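Local coordinates for SusD superfamily protein (Bacteroides thetaiotaomicron VPI-5482, PDB 3HDX) that probably binds polysaccharide at the outer membrane, as a homologue of the starch-binding protein SusD, at residues Tyr66-Leu69 with Lys70-Asn74; Trp458-Ser461 with Glu462-Thr466. All coordinates share one frame; numbering follows the deposited sequence.

Overall arrangement
Both contacts are local ones, made along a single run of chain, and both concern a short helix: contact 1 fills the whole of helix 67-73, contact 2 the start of helix 462-467. Their centres are about 10 Å apart although they come from distant parts of the sequence; they touch where S73 and N74 meet P459, S461 and I464, and W458 packs on L69 and V72. Each is partly buried. In contact 1 the inner side is L69, V72 and S73, and a lysine-aspartate pair lies on the exposed side; in contact 2 V460 and S461 are buried while E462 and D463 are exposed. Backbone bonds dominate contact 1, whereas contact 2 depends on a side-chain cap and aliphatic overlap.

Contact 1. Residues Tyr66-Leu69 with Lys70-Asn74; sequences YDLL and KKVSN
Y66 hands its carbonyl O to the backbone N of K70, 3.2 Å away, opening the short alpha-helix 67-73 from its N-cap position. In one of its two conformers K70 bends at its end (chi4 49°), so that NZ makes at most a weak, doubtful bond to the same oxygen. At the next residue, D67 O accepts K71 N at 2.9 Å, while the D67 side chain, with CG anti to the backbone N (chi1 -163°), slants across the extended K71 chain. There D67 OD2 meets K71 NZ at 3.2 Å in a weakly hydrogen-bonded salt bridge, an i to i+4 pairing of opposite charges suited to an exposed face, with the acid near the helix start. L68 lies beside V72, both pointing the same way, and its CD1 branch reaches V72 CG2 at 3.9 Å; V72 N also donates to L68 O, which ties the two residues through the backbone. L69 is buried against V57 of helix 52-58 and W458, where an aliphatic side chain suits the buried, apolar surroundings, and its carbonyl receives S73 N. At this last turn the S73 hydroxyl folds back onto its own helix, and an alanine here would probably leave K70 O without this hydroxyl donor. That bond, S73 OG to K70 O, is 2.8 Å long, with the hydroxyl tilted 32° from the carbonyl plane.

Contact 2. Residues Trp458-Ser461 with Glu462-Thr466; sequences WPVS and EDIIT
V460 lays its CG1 branch across the first turn of the following helix, meeting I465 CG1 at 3.9 Å and I464 CG2 at 4.0 Å. One methyl thus serves two neighbours, and the valine crosses each isoleucine at about a right angle. That branch stands anti to the backbone N (chi1 177°), which carries it forward over the turn; beta-branched aliphatic residues suit this place because their branches at CB put apolar carbons close to the backbone: methyls of V460 and I464, the CG1 methylene of I465. Next comes S461, the N-cap of helix 462-467. Its OG accepts D463 N at 3.2 Å, a somewhat bent bond with an N-H...O angle of 138°, and serine fits because its short hydroxyl can turn back to a backbone N-H of the first turn. The S461 carbonyl accepts weak bonds from I464 N and I465 N. A water links the cap to D463, lying 2.9 Å from S461 OG and donating to D463 OD2 at 2.7 Å. An aspartate this early in a helix probably also gains from the partial positive charge of the helix start. E462 is exposed; its chain, bent at chi2 (-66°), sends OE2 to Q473 NE2, while Q473 OE1 accepts the backbone N of V460.

Contact 1. Residues Tyr66-Leu69 with Lys70-Asn74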
ATOM      1  N   TYR A  66     -10.109  23.209   0.100  1.00 24.67           N
ATOM      2  CA  TYR A  66     -10.931  22.184   0.732  1.00 23.08           C
ATOM      3  C   TYR A  66     -10.199  21.644   1.934  1.00 22.41           C
ATOM      4  O   TYR A  66      -9.006  21.320   1.851  1.00 22.92           O
ATOM      5  CB  TYR A  66     -11.316  21.054  -0.248  1.00 22.29           C
ATOM      6  CG  TYR A  66     -12.134  21.539  -1.405  1.00 22.55           C
ATOM      7  CD1 TYR A  66     -13.456  21.984  -1.214  1.00 24.44           C
ATOM      8  CD2 TYR A  66     -11.601  21.591  -2.685  1.00 21.49           C
ATOM      9  CE1 TYR A  66     -14.198  22.449  -2.287  1.00 23.95           C
ATOM     10  CE2 TYR A  66     -12.355  22.043  -3.772  1.00 23.73           C
ATOM     11  CZ  TYR A  66     -13.636  22.483  -3.563  1.00 24.09           C
ATOM     12  OH  TYR A  66     -14.366  22.940  -4.637  1.00 26.36           O
ATOM     13  N   ASP A  67     -10.914  21.540   3.045  1.00 22.24           N
ATOM     14  CA  ASP A  67     -10.357  21.044   4.300  1.00 23.08           C
ATOM     15  C   ASP A  67      -9.744  19.619   4.161  1.00 21.22           C
ATOM     16  O   ASP A  67      -8.708  19.327   4.734  1.00 18.97           O
ATOM     17  CB  ASP A  67     -11.434  21.045   5.389  1.00 26.20           C
ATOM     18  CG  ASP A  67     -10.865  20.948   6.806  1.00 28.62           C
ATOM     19  OD1 ASP A  67      -9.867  21.612   7.112  1.00 30.39           O
ATOM     20  OD2 ASP A  67     -11.481  20.236   7.622  1.00 33.37           O
ATOM     21  N   LEU A  68     -10.390  18.759   3.372  1.00 19.23           N
ATOM     22  CA  LEU A  68      -9.883  17.403   3.149  1.00 18.52           C
ATOM     23  C   LEU A  68      -8.457  17.448   2.645  1.00 17.56           C
ATOM     24  O   LEU A  68      -7.615  16.677   3.109  1.00 17.29           O
ATOM     25  CB  LEU A  68     -10.733  16.641   2.123  1.00 18.03           C
ATOM     26  CG  LEU A  68     -10.216  15.241   1.709  1.00 18.28           C
ATOM     27  CD1 LEU A  68     -10.129  14.313   2.924  1.00 19.65           C
ATOM     28  CD2 LEU A  68     -11.162  14.637   0.620  1.00 19.23           C
ATOM     29  N   LEU A  69      -8.233  18.305   1.652  1.00 17.07           N
ATOM     30  CA  LEU A  69      -6.920  18.433   1.035  1.00 17.42           C
ATOM     31  C   LEU A  69      -5.883  18.918   2.041  1.00 17.51           C
ATOM     32  O   LEU A  69      -4.742  18.374   2.105  1.00 16.57           O
ATOM     33  CB  LEU A  69      -6.945  19.356  -0.189  1.00 18.73           C
ATOM     34  CG  LEU A  69      -7.759  18.914  -1.409  1.00 21.34           C
ATOM     35  CD1 LEU A  69      -7.797  20.000  -2.482  1.00 23.03           C
ATOM     36  CD2 LEU A  69      -7.312  17.641  -1.961  1.00 22.35           C
ATOM     37  N   LYS A  70      -6.265  19.907   2.856  1.00 15.81           N
ATOM     38  CA  LYS A  70      -5.355  20.429   3.865  0.50 17.09           C
ATOM     39  C   LYS A  70      -4.966  19.338   4.886  1.00 16.64           C
ATOM     40  O   LYS A  70      -3.792  19.191   5.249  1.00 17.47           O
ATOM     41  CB  LYS A  70      -5.987  21.653   4.557  0.50 18.87           C
ATOM     42  CG  LYS A  70      -6.223  22.812   3.602  0.50 20.44           C
ATOM     43  CD  LYS A  70      -6.748  24.030   4.302  0.50 23.11           C
ATOM     44  CE  LYS A  70      -6.992  25.101   3.263  0.50 24.19           C
ATOM     45  NZ  LYS A  70      -7.760  24.514   2.157  0.50 26.26           N
ATOM     46  N   LYS A  71      -5.949  18.576   5.348  1.00 15.85           N
ATOM     47  CA  LYS A  71      -5.727  17.489   6.319  1.00 16.83           C
ATOM     48  C   LYS A  71      -4.852  16.364   5.775  1.00 15.59           C
ATOM     49  O   LYS A  71      -3.917  15.889   6.439  1.00 15.64           O
ATOM     50  CB  LYS A  71      -7.068  16.903   6.760  1.00 19.57           C
ATOM     51  CG  LYS A  71      -7.887  17.839   7.661  1.00 22.17           C
ATOM     52  CD  LYS A  71      -9.266  17.227   7.860  1.00 26.33           C
ATOM     53  CE  LYS A  71     -10.032  17.773   9.065  1.00 29.29           C
ATOM     54  NZ  LYS A  71     -11.484  17.282   8.865  1.00 32.11           N
ATOM     55  N   VAL A  72      -5.147  15.925   4.570  1.00 14.67           N
ATOM     56  CA  VAL A  72      -4.321  14.852   3.966  1.00 13.77           C
ATOM     57  C   VAL A  72      -2.878  15.328   3.779  1.00 13.79           C
ATOM     58  O   VAL A  72      -1.951  14.563   4.029  1.00 14.15           O
ATOM     59  CB  VAL A  72      -4.901  14.382   2.623  1.00 14.14           C
ATOM     60  CG1 VAL A  72      -3.955  13.441   1.880  1.00 13.62           C
ATOM     61  CG2 VAL A  72      -6.239  13.694   2.862  1.00 14.83           C
ATOM     62  N   SER A  73      -2.710  16.609   3.433  1.00 14.85           N
ATOM     63  CA  SER A  73      -1.415  17.194   3.130  1.00 14.81           C
ATOM     64  C   SER A  73      -0.514  17.401   4.338  1.00 13.75           C
ATOM     65  O   SER A  73       0.661  17.644   4.139  1.00 15.31           O
ATOM     66  CB  SER A  73      -1.537  18.543   2.387  1.00 16.74           C
ATOM     67  OG  SER A  73      -1.838  19.610   3.251  1.00 18.92           O
ATOM     68  N   ASN A  74      -1.046  17.318   5.554  1.00 14.55           N
ATOM     69  CA  ASN A  74      -0.251  17.465   6.780  1.00 14.01           C
ATOM     70  C   ASN A  74       0.350  16.094   7.097  1.00 14.76           C
ATOM     71  O   ASN A  74      -0.376  15.165   7.370  1.00 15.45           O
ATOM     72  CB  ASN A  74      -1.160  17.971   7.921  1.00 14.96           C
ATOM     73  CG  ASN A  74      -0.393  18.239   9.207  1.00 16.64           C
ATOM     74  OD1 ASN A  74       0.417  17.422   9.631  1.00 18.59           O
ATOM     75  ND2 ASN A  74      -0.666  19.379   9.850  1.00 18.03           N
TER

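Contact 2. Residues Trp458-Ser461 with Glu462-Thr466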
ATOM      1  N   TRP A 458       2.104  15.967  -3.287  1.00 11.56           N
ATOM      2  CA  TRP A 458       1.148  16.777  -2.541  1.00 12.36           C
ATOM      3  C   TRP A 458       1.832  18.010  -2.001  1.00 13.17           C
ATOM      4  O   TRP A 458       3.042  18.018  -1.723  1.00 13.87           O
ATOM      5  CB  TRP A 458       0.531  15.999  -1.357  1.00 12.74           C
ATOM      6  CG  TRP A 458      -0.515  15.074  -1.809  1.00 12.78           C
ATOM      7  CD1 TRP A 458      -0.340  13.912  -2.545  1.00 12.79           C
ATOM      8  CD2 TRP A 458      -1.920  15.198  -1.568  1.00 12.14           C
ATOM      9  NE1 TRP A 458      -1.569  13.325  -2.763  1.00 13.24           N
ATOM     10  CE2 TRP A 458      -2.552  14.073  -2.162  1.00 13.07           C
ATOM     11  CE3 TRP A 458      -2.712  16.149  -0.883  1.00 14.32           C
ATOM     12  CZ2 TRP A 458      -3.958  13.899  -2.147  1.00 14.78           C
ATOM     13  CZ3 TRP A 458      -4.096  15.949  -0.835  1.00 15.37           C
ATOM     14  CH2 TRP A 458      -4.705  14.837  -1.470  1.00 15.73           C
ATOM     15  N   PRO A 459       1.062  19.094  -1.824  1.00 14.73           N
ATOM     16  CA  PRO A 459       1.637  20.238  -1.125  1.00 14.29           C
ATOM     17  C   PRO A 459       1.940  19.876   0.345  1.00 14.10           C
ATOM     18  O   PRO A 459       1.345  18.950   0.882  1.00 13.88           O
ATOM     19  CB  PRO A 459       0.514  21.274  -1.179  1.00 14.90           C
ATOM     20  CG  PRO A 459      -0.683  20.588  -1.499  1.00 16.86           C
ATOM     21  CD  PRO A 459      -0.345  19.318  -2.170  1.00 14.90           C
ATOM     22  N   VAL A 460       2.906  20.586   0.929  1.00 13.41           N
ATOM     23  CA  VAL A 460       3.164  20.565   2.352  1.00 14.42           C
ATOM     24  C   VAL A 460       2.090  21.458   3.017  1.00 16.03           C
ATOM     25  O   VAL A 460       1.768  22.535   2.528  1.00 16.52           O
ATOM     26  CB  VAL A 460       4.602  21.065   2.673  1.00 14.96           C
ATOM     27  CG1 VAL A 460       4.872  21.116   4.196  1.00 15.77           C
ATOM     28  CG2 VAL A 460       5.619  20.178   1.974  1.00 15.85           C
ATOM     29  N   SER A 461       1.513  20.987   4.111  1.00 17.65           N
ATOM     30  CA  SER A 461       0.494  21.769   4.817  1.00 19.05           C
ATOM     31  C   SER A 461       1.096  23.098   5.281  1.00 19.32           C
ATOM     32  O   SER A 461       2.216  23.150   5.802  1.00 19.17           O
ATOM     33  CB  SER A 461      -0.045  21.020   6.030  1.00 20.30           C
ATOM     34  OG  SER A 461      -0.822  21.914   6.846  1.00 23.38           O
ATOM     35  N   GLU A 462       0.346  24.177   5.074  1.00 20.65           N
ATOM     36  CA  GLU A 462       0.827  25.504   5.503  1.00 23.57           C
ATOM     37  C   GLU A 462       1.022  25.585   7.024  1.00 21.67           C
ATOM     38  O   GLU A 462       1.918  26.290   7.486  1.00 21.33           O
ATOM     39  CB  GLU A 462      -0.032  26.623   4.888  1.00 26.13           C
ATOM     40  CG  GLU A 462       0.197  26.770   3.293  1.00 30.48           C
ATOM     41  CD  GLU A 462       1.621  27.251   2.817  1.00 32.68           C
ATOM     42  OE1 GLU A 462       2.321  27.916   3.631  1.00 36.27           O
ATOM     43  OE2 GLU A 462       2.042  26.994   1.617  1.00 33.16           O
ATOM     44  N   ASP A 463       0.277  24.778   7.785  1.00 21.81           N
ATOM     45  CA  ASP A 463       0.462  24.680   9.253  1.00 23.89           C
ATOM     46  C   ASP A 463       1.876  24.187   9.599  1.00 23.49           C
ATOM     47  O   ASP A 463       2.519  24.722  10.512  1.00 24.83           O
ATOM     48  CB  ASP A 463      -0.571  23.746   9.910  1.00 25.70           C
ATOM     49  CG  ASP A 463      -2.021  24.280   9.811  1.00 28.98           C
ATOM     50  OD1 ASP A 463      -2.211  25.504   9.608  1.00 30.43           O
ATOM     51  OD2 ASP A 463      -2.961  23.451   9.946  1.00 31.22           O
ATOM     52  N   ILE A 464       2.367  23.226   8.826  1.00 20.71           N
ATOM     53  CA  ILE A 464       3.726  22.678   9.014  1.00 19.85           C
ATOM     54  C   ILE A 464       4.782  23.760   8.729  1.00 20.42           C
ATOM     55  O   ILE A 464       5.744  23.932   9.510  1.00 23.46           O
ATOM     56  CB  ILE A 464       3.953  21.393   8.115  1.00 19.85           C
ATOM     57  CG1 ILE A 464       3.054  20.200   8.530  1.00 20.25           C
ATOM     58  CG2 ILE A 464       5.418  20.986   8.115  1.00 19.76           C
ATOM     59  CD1 ILE A 464       3.333  19.582   9.855  1.00 22.22           C
ATOM     60  N   ILE A 465       4.612  24.499   7.641  1.00 20.28           N
ATOM     61  CA  ILE A 465       5.574  25.530   7.223  1.00 21.80           C
ATOM     62  C   ILE A 465       5.606  26.690   8.215  1.00 24.18           C
ATOM     63  O   ILE A 465       6.679  27.204   8.531  1.00 26.02           O
ATOM     64  CB  ILE A 465       5.267  26.034   5.813  1.00 21.28           C
ATOM     65  CG1 ILE A 465       5.578  24.896   4.808  1.00 21.67           C
ATOM     66  CG2 ILE A 465       6.091  27.287   5.435  1.00 22.45           C
ATOM     67  CD1 ILE A 465       5.066  25.147   3.487  1.00 22.80           C
ATOM     68  N   THR A 466       4.431  27.092   8.685  1.00 24.03           N
ATOM     69  CA  THR A 466       4.358  28.160   9.709  1.00 26.29           C
ATOM     70  C   THR A 466       5.134  27.812  10.994  1.00 26.80           C
ATOM     71  O   THR A 466       5.914  28.648  11.502  1.00 28.77           O
ATOM     72  CB  THR A 466       2.888  28.551   9.978  1.00 26.73           C
ATOM     73  OG1 THR A 466       2.375  29.128   8.770  1.00 28.18           O
ATOM     74  CG2 THR A 466       2.768  29.580  11.148  1.00 27.19           C
TER
HETATM   75  O   HOH W   1      -2.821  21.056   8.720  1.00 28.85           O